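Side-chain contacts in sulfhydryl oxidase 1 (Homo sapiens, PDB 3LLK), which catalyses, with bound FAD, the oxidation of thiols to disulfides, the electrons passing to molecular oxygen: residues A[196-199]-A[200-204]; A[222-225]-A[226-229]; A[70-73]-A[74-78]. All coordinates share one frame; numbering follows the deposited sequence.

In the fold
Contacts 1 and 2 belong to the FAD-binding part of the chain, whereas contact 3 lies on the opposite side of the chain's centre. Contact 1, at the end of helix 185-203, touches the adenine, phosphate, ribityl and flavin parts of FAD directly. Contact 2 follows it in sequence, in the loop before helix 239-249; the centres of the two are about 18 Å apart and their nearest atoms about 8 Å, and the side chain of Cys227 is about 10 Å from the FAD. Contact 3 ends helix 60-75, far from the cofactor-binding helix, with its centre about 38 Å from that of contact 1 and about 45 Å from that of contact 2.

Contact 1: residues A[196-199]-A[200-204]; sequences HNRV and NARLA. With FAD (flavin-adenine dinucleotide), chain D; FLC (citrate anion), chain E.
Asn200 ND2 reaches back one helical turn to Asn197 OD1 at 3.0 Å and also donates to N7A of the FAD adenine, again at 3.0 Å, so one amide nitrogen serves both protein and cofactor. The two amide planes are turned 66° apart. Asn197 ND2 is satisfied by the carbonyl of Trp218. His196, with CG anti to its backbone N (chi1 -172°), lays one ring face against the adenine, ND1 coming within 3.1 Å of FAD C5A. Both ring nitrogens are engaged: NE2 donates to phosphate oxygen O2A of FAD at 2.8 Å with an N-H...O angle of 162°, and ND1 is hydrogen-bonded to His127. This is the end of helix 185-203 in the Erv/ALR-type FAD-binding helical domain, whose pocket-facing side carries His196, Asn197, Val199, Asn200 and Leu203. Further along, Val199 CG1 and Leu203 CD1 pack at 3.9 Å and adjoin the ribityl chain, while Leu203 CD2 approaches flavin O2. On the solvent-exposed flank, Arg198 and Arg202 lie side by side around a citrate, probably from the crystallisation liquor. Arg198 NH2 donates to citrate OB1 at 2.9 Å; Arg202 NH2 shares that oxygen at 3.0 Å. Arg202 NH1 donates to the carbonyl oxygen of Arg198, which lies in its guanidinium plane, giving that backbone oxygen a side-chain donor beside its weak bond from Arg202 N.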
ATOM      1  N   HIS A 196       5.020  -0.351 -10.400  1.00 25.53           N
ATOM      2  CA  HIS A 196       5.952   0.152  -9.403  1.00 24.59           C
ATOM      3  C   HIS A 196       7.359   0.199 -10.023  1.00 26.59           C
ATOM      4  O   HIS A 196       8.123   1.142  -9.791  1.00 25.19           O
ATOM      5  CB  HIS A 196       5.909  -0.751  -8.162  1.00 21.28           C
ATOM      6  CG  HIS A 196       6.683  -0.223  -6.991  1.00 19.85           C
ATOM      7  ND1 HIS A 196       6.592  -0.781  -5.733  1.00 19.81           N
ATOM      8  CD2 HIS A 196       7.568   0.798  -6.886  1.00 21.33           C
ATOM      9  CE1 HIS A 196       7.386  -0.126  -4.903  1.00 17.27           C
ATOM     10  NE2 HIS A 196       7.991   0.835  -5.578  1.00 18.26           N
ATOM     11  N   ASN A 197       7.702  -0.800 -10.834  1.00 26.36           N
ATOM     12  CA  ASN A 197       9.019  -0.789 -11.455  1.00 25.87           C
ATOM     13  C   ASN A 197       9.165   0.337 -12.474  1.00 27.02           C
ATOM     14  O   ASN A 197      10.254   0.879 -12.661  1.00 27.23           O
ATOM     15  CB  ASN A 197       9.348  -2.153 -12.079  1.00 25.60           C
ATOM     16  CG  ASN A 197      10.052  -3.086 -11.088  1.00 27.52           C
ATOM     17  OD1 ASN A 197      10.774  -2.627 -10.204  1.00 25.16           O
ATOM     18  ND2 ASN A 197       9.861  -4.392 -11.246  1.00 27.30           N
ATOM     19  N   ARG A 198       8.069   0.717 -13.118  1.00 28.09           N
ATOM     20  CA  ARG A 198       8.130   1.806 -14.089  1.00 28.56           C
ATOM     21  C   ARG A 198       8.445   3.109 -13.336  1.00 29.39           C
ATOM     22  O   ARG A 198       9.109   4.006 -13.862  1.00 28.39           O
ATOM     23  CB  ARG A 198       6.806   1.917 -14.832  1.00 26.66           C
ATOM     24  CG  ARG A 198       6.464   0.678 -15.660  1.00 30.98           C
ATOM     25  CD  ARG A 198       5.205   0.918 -16.477  1.00 29.00           C
ATOM     26  NE  ARG A 198       5.425   1.971 -17.457  1.00 33.41           N
ATOM     27  CZ  ARG A 198       4.508   2.860 -17.822  1.00 35.06           C
ATOM     28  NH1 ARG A 198       3.300   2.827 -17.279  1.00 35.23           N
ATOM     29  NH2 ARG A 198       4.801   3.775 -18.736  1.00 37.18           N
ATOM     30  N   VAL A 199       7.962   3.199 -12.098  1.00 28.49           N
ATOM     31  CA  VAL A 199       8.217   4.363 -11.255  1.00 27.49           C
ATOM     32  C   VAL A 199       9.669   4.293 -10.795  1.00 26.75           C
ATOM     33  O   VAL A 199      10.374   5.309 -10.758  1.00 27.61           O
ATOM     34  CB  VAL A 199       7.281   4.384 -10.007  1.00 26.82           C
ATOM     35  CG1 VAL A 199       7.727   5.463  -9.019  1.00 26.81           C
ATOM     36  CG2 VAL A 199       5.847   4.658 -10.450  1.00 26.85           C
ATOM     37  N   ASN A 200      10.113   3.085 -10.455  1.00 26.19           N
ATOM     38  CA  ASN A 200      11.481   2.885 -10.004  1.00 26.72           C
ATOM     39  C   ASN A 200      12.472   3.363 -11.060  1.00 28.66           C
ATOM     40  O   ASN A 200      13.485   3.990 -10.738  1.00 29.87           O
ATOM     41  CB  ASN A 200      11.746   1.402  -9.688  1.00 25.44           C
ATOM     42  CG  ASN A 200      11.074   0.944  -8.404  1.00 25.13           C
ATOM     43  OD1 ASN A 200      10.631   1.761  -7.595  1.00 21.75           O
ATOM     44  ND2 ASN A 200      11.004  -0.371  -8.205  1.00 25.52           N
ATOM     45  N   ALA A 201      12.172   3.067 -12.321  1.00 28.82           N
ATOM     46  CA  ALA A 201      13.039   3.452 -13.425  1.00 30.93           C
ATOM     47  C   ALA A 201      13.201   4.968 -13.548  1.00 30.10           C
ATOM     48  O   ALA A 201      14.313   5.456 -13.746  1.00 29.42           O
ATOM     49  CB  ALA A 201      12.511   2.868 -14.737  1.00 28.45           C
ATOM     50  N   ARG A 202      12.102   5.709 -13.435  1.00 30.10           N
ATOM     51  CA  ARG A 202      12.168   7.166 -13.540  1.00 33.83           C
ATOM     52  C   ARG A 202      12.874   7.818 -12.362  1.00 34.19           C
ATOM     53  O   ARG A 202      13.465   8.890 -12.514  1.00 34.84           O
ATOM     54  CB  ARG A 202      10.769   7.792 -13.652  1.00 35.91           C
ATOM     55  CG  ARG A 202      10.205   7.876 -15.061  1.00 37.46           C
ATOM     56  CD  ARG A 202       9.591   6.572 -15.467  1.00 38.92           C
ATOM     57  NE  ARG A 202       9.016   6.621 -16.805  1.00 38.34           N
ATOM     58  CZ  ARG A 202       8.540   5.554 -17.433  1.00 36.28           C
ATOM     59  NH1 ARG A 202       8.576   4.372 -16.829  1.00 30.64           N
ATOM     60  NH2 ARG A 202       8.051   5.665 -18.662  1.00 33.82           N
ATOM     61  N   LEU A 203      12.807   7.176 -11.195  1.00 33.92           N
ATOM     62  CA  LEU A 203      13.422   7.708  -9.980  1.00 32.11           C
ATOM     63  C   LEU A 203      14.867   7.267  -9.755  1.00 32.46           C
ATOM     64  O   LEU A 203      15.583   7.860  -8.948  1.00 29.71           O
ATOM     65  CB  LEU A 203      12.587   7.317  -8.755  1.00 33.12           C
ATOM     66  CG  LEU A 203      11.197   7.950  -8.647  1.00 32.74           C
ATOM     67  CD1 LEU A 203      10.560   7.597  -7.315  1.00 31.44           C
ATOM     68  CD2 LEU A 203      11.324   9.462  -8.771  1.00 35.09           C
ATOM     69  N   ALA A 204      15.286   6.225 -10.466  1.00 31.01           N
ATOM     70  CA  ALA A 204      16.634   5.690 -10.341  1.00 32.16           C
ATOM     71  C   ALA A 204      17.720   6.751 -10.477  1.00 32.20           C
ATOM     72  O   ALA A 204      17.765   7.478 -11.467  1.00 33.28           O
ATOM     73  CB  ALA A 204      16.855   4.595 -11.380  1.00 31.22           C
TER
HETATM   74  PA  FAD D 550       9.730   2.222  -2.529  1.00 31.41           P
HETATM   75  O1A FAD D 550       8.874   3.042  -1.627  1.00 29.19           O
HETATM   76  O2A FAD D 550       9.744   2.385  -4.007  1.00 31.66           O
HETATM   77  O5B FAD D 550       9.513   0.694  -2.252  1.00 31.46           O
HETATM   78  C5B FAD D 550       9.009   0.127  -1.040  1.00 27.32           C
HETATM   79  C4B FAD D 550       9.683  -1.220  -1.015  1.00 27.49           C
HETATM   80  O4B FAD D 550       8.783  -2.103  -1.737  1.00 24.24           O
HETATM   81  C3B FAD D 550      11.161  -1.556  -1.313  1.00 26.44           C
HETATM   82  O3B FAD D 550      12.087  -1.305  -0.257  1.00 29.86           O
HETATM   83  C2B FAD D 550      11.017  -2.938  -1.768  1.00 27.18           C
HETATM   84  O2B FAD D 550      11.081  -3.908  -0.768  1.00 30.86           O
HETATM   85  C1B FAD D 550       9.632  -3.026  -2.427  1.00 25.77           C
HETATM   86  N9A FAD D 550       9.504  -2.826  -3.836  1.00 23.45           N
HETATM   87  C8A FAD D 550      10.271  -2.094  -4.781  1.00 22.50           C
HETATM   88  N7A FAD D 550       9.883  -2.163  -6.011  1.00 22.75           N
HETATM   89  C5A FAD D 550       8.784  -3.007  -5.919  1.00 23.05           C
HETATM   90  C6A FAD D 550       7.949  -3.509  -6.935  1.00 23.17           C
HETATM   91  N6A FAD D 550       8.125  -3.240  -8.235  1.00 22.28           N
HETATM   92  N1A FAD D 550       6.915  -4.368  -6.616  1.00 25.55           N
HETATM   93  C2A FAD D 550       6.693  -4.824  -5.351  1.00 26.47           C
HETATM   94  N3A FAD D 550       7.522  -4.330  -4.333  1.00 24.86           N
HETATM   95  C4A FAD D 550       8.561  -3.413  -4.682  1.00 23.28           C
HETATM   96  N1  FAD D 550       8.038   9.851  -5.810  1.00 70.69           N
HETATM   97  C2  FAD D 550       8.565  10.811  -6.648  1.00 71.00           C
HETATM   98  O2  FAD D 550       9.576  11.409  -6.246  1.00 71.23           O
HETATM   99  N3  FAD D 550       7.836  10.896  -7.828  1.00 70.53           N
HETATM  100  C4  FAD D 550       6.695  10.149  -8.214  1.00 70.71           C
HETATM  101  O4  FAD D 550       6.118  10.390  -9.325  1.00 70.86           O
HETATM  102  C4X FAD D 550       6.246   9.215  -7.302  1.00 70.51           C
HETATM  103  N5  FAD D 550       5.040   8.482  -7.547  1.00 69.87           N
HETATM  104  C5X FAD D 550       4.451   7.591  -6.610  1.00 70.31           C
HETATM  105  C6  FAD D 550       3.202   7.022  -6.924  1.00 70.47           C
HETATM  106  C7  FAD D 550       2.631   6.111  -5.991  1.00 70.48           C
HETATM  107  C7M FAD D 550       1.274   5.535  -6.398  1.00 71.00           C
HETATM  108  C8  FAD D 550       3.296   5.778  -4.773  1.00 69.25           C
HETATM  109  C8M FAD D 550       2.875   4.815  -3.681  1.00 68.96           C
HETATM  110  C9  FAD D 550       4.514   6.390  -4.482  1.00 69.41           C
HETATM  111  C9A FAD D 550       5.144   7.346  -5.322  1.00 69.59           C
HETATM  112  N10 FAD D 550       6.423   8.100  -5.233  1.00 68.94           N
HETATM  113  C10 FAD D 550       6.942   9.059  -6.062  1.00 69.87           C
HETATM  114  C1' FAD D 550       7.297   7.689  -4.181  1.00 66.52           C
HETATM  115  C2' FAD D 550       8.298   6.609  -4.459  1.00 64.01           C
HETATM  116  O2' FAD D 550       7.727   5.593  -5.322  1.00 60.22           O
HETATM  117  C3' FAD D 550       8.921   5.903  -3.294  1.00 62.75           C
HETATM  118  O3' FAD D 550       7.908   5.377  -2.447  1.00 59.98           O
HETATM  119  C4' FAD D 550       9.992   6.595  -2.466  1.00 61.99           C
HETATM  120  O4' FAD D 550      10.911   7.335  -3.324  1.00 63.31           O
HETATM  121  C5' FAD D 550      10.727   5.798  -1.477  1.00 58.69           C
HETATM  122  O5' FAD D 550      11.487   4.831  -2.207  1.00 53.40           O
HETATM  123  P   FAD D 550      12.127   3.556  -1.597  1.00 51.79           P
HETATM  124  O1P FAD D 550      13.412   3.468  -2.293  1.00 54.35           O
HETATM  125  O2P FAD D 550      12.209   3.595  -0.113  1.00 51.54           O
HETATM  126  O3P FAD D 550      11.229   2.278  -1.986  1.00 41.96           O
HETATM  127  CAC FLC E 547       7.443  -0.572 -19.933  1.00 45.11           C
HETATM  128  CA  FLC E 547       8.868  -0.044 -20.174  1.00 43.02           C
HETATM  129  CB  FLC E 547       8.955   1.436 -20.669  1.00 41.69           C
HETATM  130  CBC FLC E 547       8.299   2.374 -19.650  1.00 40.17           C
HETATM  131  CG  FLC E 547      10.464   1.777 -20.865  1.00 40.98           C
HETATM  132  CGC FLC E 547      10.744   3.202 -21.379  1.00 43.13           C
HETATM  133  OA1 FLC E 547       6.450   0.130 -20.117  1.00 45.39           O
HETATM  134  OA2 FLC E 547       7.298  -1.724 -19.549  1.00 45.38           O
HETATM  135  OB1 FLC E 547       7.334   3.123 -20.016  1.00 38.99           O
HETATM  136  OB2 FLC E 547       8.705   2.412 -18.433  1.00 40.36           O
HETATM  137  OG1 FLC E 547       9.838   4.001 -21.608  1.00 42.06           O
HETATM  138  OG2 FLC E 547      11.904   3.546 -21.570  1.00 41.99           O
HETATM  139  OHB FLC E 547       8.307   1.578 -21.941  1.00 40.85           O

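Contact 2: residues A[222-225]-A[226-229]; sequences ELCS and ACHN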
ATOM      1  N   GLU A 222      19.633 -10.936  -6.252  1.00 29.57           N
ATOM      2  CA  GLU A 222      20.016 -11.525  -4.978  1.00 32.89           C
ATOM      3  C   GLU A 222      18.783 -11.883  -4.145  1.00 31.97           C
ATOM      4  O   GLU A 222      18.855 -12.709  -3.241  1.00 31.46           O
ATOM      5  CB  GLU A 222      20.921 -10.565  -4.195  1.00 34.08           C
ATOM      6  CG  GLU A 222      20.181  -9.451  -3.478  1.00 39.62           C
ATOM      7  CD  GLU A 222      21.121  -8.478  -2.798  1.00 42.87           C
ATOM      8  OE1 GLU A 222      22.205  -8.915  -2.353  1.00 45.38           O
ATOM      9  OE2 GLU A 222      20.775  -7.279  -2.698  1.00 45.82           O
ATOM     10  N   LEU A 223      17.654 -11.261  -4.457  1.00 32.29           N
ATOM     11  CA  LEU A 223      16.424 -11.526  -3.725  1.00 33.96           C
ATOM     12  C   LEU A 223      15.668 -12.684  -4.386  1.00 34.98           C
ATOM     13  O   LEU A 223      15.215 -13.607  -3.710  1.00 34.60           O
ATOM     14  CB  LEU A 223      15.552 -10.270  -3.700  1.00 35.99           C
ATOM     15  CG  LEU A 223      14.860  -9.929  -2.377  1.00 39.17           C
ATOM     16  CD1 LEU A 223      13.909  -8.756  -2.587  1.00 39.45           C
ATOM     17  CD2 LEU A 223      14.104 -11.134  -1.865  1.00 39.94           C
ATOM     18  N   CYS A 224      15.534 -12.629  -5.709  1.00 33.42           N
ATOM     19  CA  CYS A 224      14.854 -13.684  -6.462  1.00 33.03           C
ATOM     20  C   CYS A 224      15.589 -13.921  -7.770  1.00 31.81           C
ATOM     21  O   CYS A 224      15.408 -13.182  -8.728  1.00 33.20           O
ATOM     22  CB  CYS A 224      13.393 -13.306  -6.754  1.00 31.66           C
ATOM     23  SG  CYS A 224      12.511 -14.560  -7.745  1.00 32.31           S
ATOM     24  N   SER A 225      16.421 -14.955  -7.817  1.00 32.08           N
ATOM     25  CA  SER A 225      17.179 -15.226  -9.031  1.00 31.08           C
ATOM     26  C   SER A 225      16.351 -15.863 -10.133  1.00 30.03           C
ATOM     27  O   SER A 225      16.596 -15.609 -11.301  1.00 29.12           O
ATOM     28  CB  SER A 225      18.407 -16.101  -8.731  1.00 31.08           C
ATOM     29  OG  SER A 225      18.051 -17.298  -8.063  1.00 31.41           O
ATOM     30  N   ALA A 226      15.373 -16.685  -9.764  1.00 33.24           N
ATOM     31  CA  ALA A 226      14.532 -17.349 -10.763  1.00 34.83           C
ATOM     32  C   ALA A 226      13.590 -16.382 -11.475  1.00 34.88           C
ATOM     33  O   ALA A 226      13.111 -16.666 -12.568  1.00 37.42           O
ATOM     34  CB  ALA A 226      13.725 -18.471 -10.108  1.00 34.51           C
ATOM     35  N   CYS A 227      13.329 -15.238 -10.856  1.00 33.78           N
ATOM     36  CA  CYS A 227      12.436 -14.237 -11.434  1.00 32.02           C
ATOM     37  C   CYS A 227      13.027 -13.642 -12.700  1.00 33.29           C
ATOM     38  O   CYS A 227      12.313 -13.061 -13.521  1.00 28.59           O
ATOM     39  CB  CYS A 227      12.204 -13.103 -10.428  1.00 32.52           C
ATOM     40  SG  CYS A 227      11.246 -13.509  -8.934  1.00 31.03           S
ATOM     41  N   HIS A 228      14.340 -13.802 -12.844  1.00 34.26           N
ATOM     42  CA  HIS A 228      15.099 -13.254 -13.964  1.00 38.10           C
ATOM     43  C   HIS A 228      15.456 -14.229 -15.086  1.00 38.57           C
ATOM     44  O   HIS A 228      16.019 -15.297 -14.830  1.00 39.52           O
ATOM     45  CB  HIS A 228      16.401 -12.648 -13.432  1.00 37.57           C
ATOM     46  CG  HIS A 228      16.194 -11.542 -12.446  1.00 37.87           C
ATOM     47  ND1 HIS A 228      16.198 -10.213 -12.808  1.00 36.49           N
ATOM     48  CD2 HIS A 228      15.960 -11.570 -11.113  1.00 39.36           C
ATOM     49  CE1 HIS A 228      15.977  -9.468 -11.739  1.00 37.54           C
ATOM     50  NE2 HIS A 228      15.829 -10.267 -10.698  1.00 36.70           N
ATOM     51  N   ASN A 229      15.142 -13.844 -16.323  1.00 40.26           N
ATOM     52  CA  ASN A 229      15.475 -14.662 -17.487  1.00 42.62           C
ATOM     53  C   ASN A 229      16.889 -14.292 -17.944  1.00 43.74           C
ATOM     54  O   ASN A 229      17.456 -13.296 -17.485  1.00 42.87           O
ATOM     55  CB  ASN A 229      14.469 -14.445 -18.627  1.00 41.94           C
ATOM     56  CG  ASN A 229      13.167 -15.206 -18.407  1.00 43.67           C
ATOM     57  OD1 ASN A 229      13.167 -16.316 -17.869  1.00 44.32           O
ATOM     58  ND2 ASN A 229      12.056 -14.625 -18.839  1.00 43.69           N
TER
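A CxxC disulfide lies in the loop between helices 185-203 and 239-249, joining Cys224 SG to Cys227 SG at 2.0 Å. Its chi3 of 88° is close to the near-perpendicular torsion preferred by unstrained disulfides. The two sulfurs are brought together by different rotations: SG stands anti to the backbone N in Cys224 (chi1 178°) but anti to the carbonyl carbon in Cys227. Overlapping the bridged residues, a type I beta turn runs from Ser225 to His228, closed by His228 N donating to Ser225 O at 3.3 Å; the donor sits above the carbonyl plane, 58° out of it. The imidazole of His228 folds back so that its edge meets the carbonyl of Cys224, just before the turn, with His228 CD2 2.9 Å from Cys224 O and that oxygen near the ring plane. Its NE2 is hydrogen-bonded to the carbonyl of Pro219, and its ring also meets Trp237. Replacing His228 by alanine removes the imidazole and would probably leave the Pro219 carbonyl without this donor and open a gap beside Cys224 O. Phe245 of helix 239-249 touches both cysteines, so the arrangement is that of a CxxC disulfide packed on a helix beside the FAD-binding site, the Cys227 side chain about 10 Å from the cofactor.

Contact 3: residues A[70-73]-A[74-78]; sequences NEWL and KRQKR
The helical backbone carries Lys74 N to Asn70 O and Arg75 N to Glu71 O at 3.0 and 3.1 Å, before Gln76 leaves helical phi/psi. Gln76 then turns its amide back over the indole of Trp72, the two planes 25° apart and stacked. Its NE2 lies 3.1 Å above the ring plane, offset toward the rim, while CG stands almost directly over the six-membered ring in a CH-pi contact, 3.8 Å from the centroid. A bend at chi2 (-44°) curls the chain so that NE2 also donates to Trp72 O at 2.9 Å; one side chain thus covers one face of the ring and holds its backbone oxygen, which Gln76 N reaches only weakly. This C-terminal turn of helix 60-75 packs against helix 83-92, where Phe85, Phe86 and Ala89 adjoin Trp72. Arg75 crosses the indole at about a right angle, its NH2 near the ring edge, and its NE makes a weak bond to Glu71 O. Glu71 and Lys74 run side by side into a salt bridge, Lys74 NZ lying 2.8 Å from Glu71 OE2 on its syn lone pair and bonding weakly to OE1. Beyond the last turn, a water lies between Leu73 O, at 2.6 Å, and Gln76 O, and bridges the two carbonyls.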
ATOM      1  N   ASN A  70     -14.592   0.212   9.928  1.00 26.88           N
ATOM      2  CA  ASN A  70     -15.311  -0.102   8.701  1.00 29.50           C
ATOM      3  C   ASN A  70     -16.820  -0.029   8.951  1.00 31.28           C
ATOM      4  O   ASN A  70     -17.555   0.609   8.192  1.00 30.35           O
ATOM      5  CB  ASN A  70     -14.942  -1.506   8.215  1.00 28.61           C
ATOM      6  CG  ASN A  70     -15.451  -1.791   6.815  1.00 30.45           C
ATOM      7  OD1 ASN A  70     -15.744  -2.935   6.470  1.00 34.87           O
ATOM      8  ND2 ASN A  70     -15.547  -0.754   5.997  1.00 26.04           N
ATOM      9  N   GLU A  71     -17.272  -0.682  10.021  1.00 32.92           N
ATOM     10  CA  GLU A  71     -18.694  -0.701  10.367  1.00 34.85           C
ATOM     11  C   GLU A  71     -19.226   0.680  10.748  1.00 34.79           C
ATOM     12  O   GLU A  71     -20.358   1.033  10.411  1.00 33.80           O
ATOM     13  CB  GLU A  71     -18.949  -1.698  11.503  1.00 37.28           C
ATOM     14  CG  GLU A  71     -18.817  -3.147  11.068  1.00 40.30           C
ATOM     15  CD  GLU A  71     -19.570  -3.430   9.774  1.00 43.36           C
ATOM     16  OE1 GLU A  71     -20.768  -3.080   9.687  1.00 46.69           O
ATOM     17  OE2 GLU A  71     -18.970  -4.006   8.841  1.00 45.13           O
ATOM     18  N   TRP A  72     -18.409   1.463  11.444  1.00 32.98           N
ATOM     19  CA  TRP A  72     -18.825   2.807  11.817  1.00 32.24           C
ATOM     20  C   TRP A  72     -19.081   3.622  10.544  1.00 32.58           C
ATOM     21  O   TRP A  72     -20.064   4.358  10.453  1.00 30.94           O
ATOM     22  CB  TRP A  72     -17.742   3.497  12.641  1.00 31.53           C
ATOM     23  CG  TRP A  72     -18.124   4.883  13.045  1.00 33.81           C
ATOM     24  CD1 TRP A  72     -18.897   5.245  14.113  1.00 33.54           C
ATOM     25  CD2 TRP A  72     -17.773   6.101  12.371  1.00 33.29           C
ATOM     26  NE1 TRP A  72     -19.044   6.612  14.150  1.00 35.91           N
ATOM     27  CE2 TRP A  72     -18.367   7.162  13.090  1.00 34.78           C
ATOM     28  CE3 TRP A  72     -17.016   6.397  11.229  1.00 32.00           C
ATOM     29  CZ2 TRP A  72     -18.229   8.503  12.705  1.00 35.89           C
ATOM     30  CZ3 TRP A  72     -16.878   7.732  10.843  1.00 34.99           C
ATOM     31  CH2 TRP A  72     -17.482   8.767  11.581  1.00 35.41           C
ATOM     32  N   LEU A  73     -18.183   3.493   9.572  1.00 32.78           N
ATOM     33  CA  LEU A  73     -18.312   4.207   8.301  1.00 33.20           C
ATOM     34  C   LEU A  73     -19.571   3.782   7.559  1.00 36.82           C
ATOM     35  O   LEU A  73     -20.306   4.624   7.035  1.00 35.48           O
ATOM     36  CB  LEU A  73     -17.096   3.947   7.407  1.00 32.31           C
ATOM     37  CG  LEU A  73     -15.807   4.693   7.747  1.00 30.98           C
ATOM     38  CD1 LEU A  73     -14.661   4.188   6.874  1.00 33.20           C
ATOM     39  CD2 LEU A  73     -16.026   6.184   7.530  1.00 34.01           C
ATOM     40  N   LYS A  74     -19.803   2.471   7.509  1.00 38.49           N
ATOM     41  CA  LYS A  74     -20.966   1.917   6.831  1.00 41.65           C
ATOM     42  C   LYS A  74     -22.271   2.435   7.423  1.00 43.21           C
ATOM     43  O   LYS A  74     -23.262   2.574   6.715  1.00 44.83           O
ATOM     44  CB  LYS A  74     -20.931   0.384   6.891  1.00 42.28           C
ATOM     45  CG  LYS A  74     -19.927  -0.243   5.924  1.00 44.28           C
ATOM     46  CD  LYS A  74     -19.636  -1.702   6.251  1.00 45.51           C
ATOM     47  CE  LYS A  74     -20.881  -2.564   6.175  1.00 48.61           C
ATOM     48  NZ  LYS A  74     -20.607  -3.966   6.605  1.00 51.79           N
ATOM     49  N   ARG A  75     -22.270   2.731   8.719  1.00 45.59           N
ATOM     50  CA  ARG A  75     -23.470   3.239   9.374  1.00 48.84           C
ATOM     51  C   ARG A  75     -23.754   4.712   9.095  1.00 50.13           C
ATOM     52  O   ARG A  75     -24.911   5.124   9.097  1.00 50.96           O
ATOM     53  CB  ARG A  75     -23.393   3.013  10.883  1.00 48.15           C
ATOM     54  CG  ARG A  75     -23.800   1.620  11.300  1.00 49.65           C
ATOM     55  CD  ARG A  75     -23.625   1.450  12.783  1.00 51.48           C
ATOM     56  NE  ARG A  75     -22.216   1.509  13.152  1.00 53.35           N
ATOM     57  CZ  ARG A  75     -21.780   1.653  14.397  1.00 53.24           C
ATOM     58  NH1 ARG A  75     -22.649   1.756  15.395  1.00 54.96           N
ATOM     59  NH2 ARG A  75     -20.481   1.693  14.645  1.00 52.48           N
ATOM     60  N   GLN A  76     -22.716   5.509   8.858  1.00 51.17           N
ATOM     61  CA  GLN A  76     -22.928   6.927   8.571  1.00 52.31           C
ATOM     62  C   GLN A  76     -23.687   7.051   7.252  1.00 54.46           C
ATOM     63  O   GLN A  76     -23.104   6.918   6.176  1.00 54.70           O
ATOM     64  CB  GLN A  76     -21.595   7.676   8.464  1.00 50.70           C
ATOM     65  CG  GLN A  76     -20.669   7.497   9.654  1.00 48.50           C
ATOM     66  CD  GLN A  76     -21.395   7.609  10.978  1.00 48.21           C
ATOM     67  OE1 GLN A  76     -22.105   8.583  11.230  1.00 47.76           O
ATOM     68  NE2 GLN A  76     -21.221   6.608  11.835  1.00 45.32           N
ATOM     69  N   LYS A  77     -24.989   7.295   7.345  1.00 56.81           N
ATOM     70  CA  LYS A  77     -25.829   7.436   6.162  1.00 59.04           C
ATOM     71  C   LYS A  77     -25.589   8.767   5.449  1.00 59.79           C
ATOM     72  O   LYS A  77     -25.735   8.857   4.230  1.00 60.96           O
ATOM     73  CB  LYS A  77     -27.308   7.306   6.543  1.00 60.50           C
ATOM     74  CG  LYS A  77     -27.712   5.916   7.034  1.00 62.51           C
ATOM     75  CD  LYS A  77     -29.220   5.812   7.255  1.00 64.13           C
ATOM     76  CE  LYS A  77     -29.636   4.396   7.643  1.00 65.08           C
ATOM     77  NZ  LYS A  77     -31.119   4.252   7.773  1.00 65.09           N
ATOM     78  N   ARG A  78     -25.221   9.793   6.212  1.00 60.02           N
ATOM     79  CA  ARG A  78     -24.955  11.119   5.653  1.00 58.91           C
ATOM     80  C   ARG A  78     -24.017  11.068   4.448  1.00 57.13           C
ATOM     81  O   ARG A  78     -23.366  10.059   4.188  1.00 57.31           O
ATOM     82  CB  ARG A  78     -24.337  12.026   6.718  1.00 61.21           C
ATOM     83  CG  ARG A  78     -25.250  12.364   7.880  1.00 63.57           C
ATOM     84  CD  ARG A  78     -24.496  13.183   8.917  1.00 67.59           C
ATOM     85  NE  ARG A  78     -25.352  13.655  10.004  1.00 70.72           N
ATOM     86  CZ  ARG A  78     -24.898  14.206  11.127  1.00 72.52           C
ATOM     87  NH1 ARG A  78     -23.592  14.354  11.318  1.00 72.97           N
ATOM     88  NH2 ARG A  78     -25.749  14.616  12.060  1.00 73.27           N
TER
HETATM   89  O   HOH W   1     -21.942   4.638   4.970  1.00 50.34           O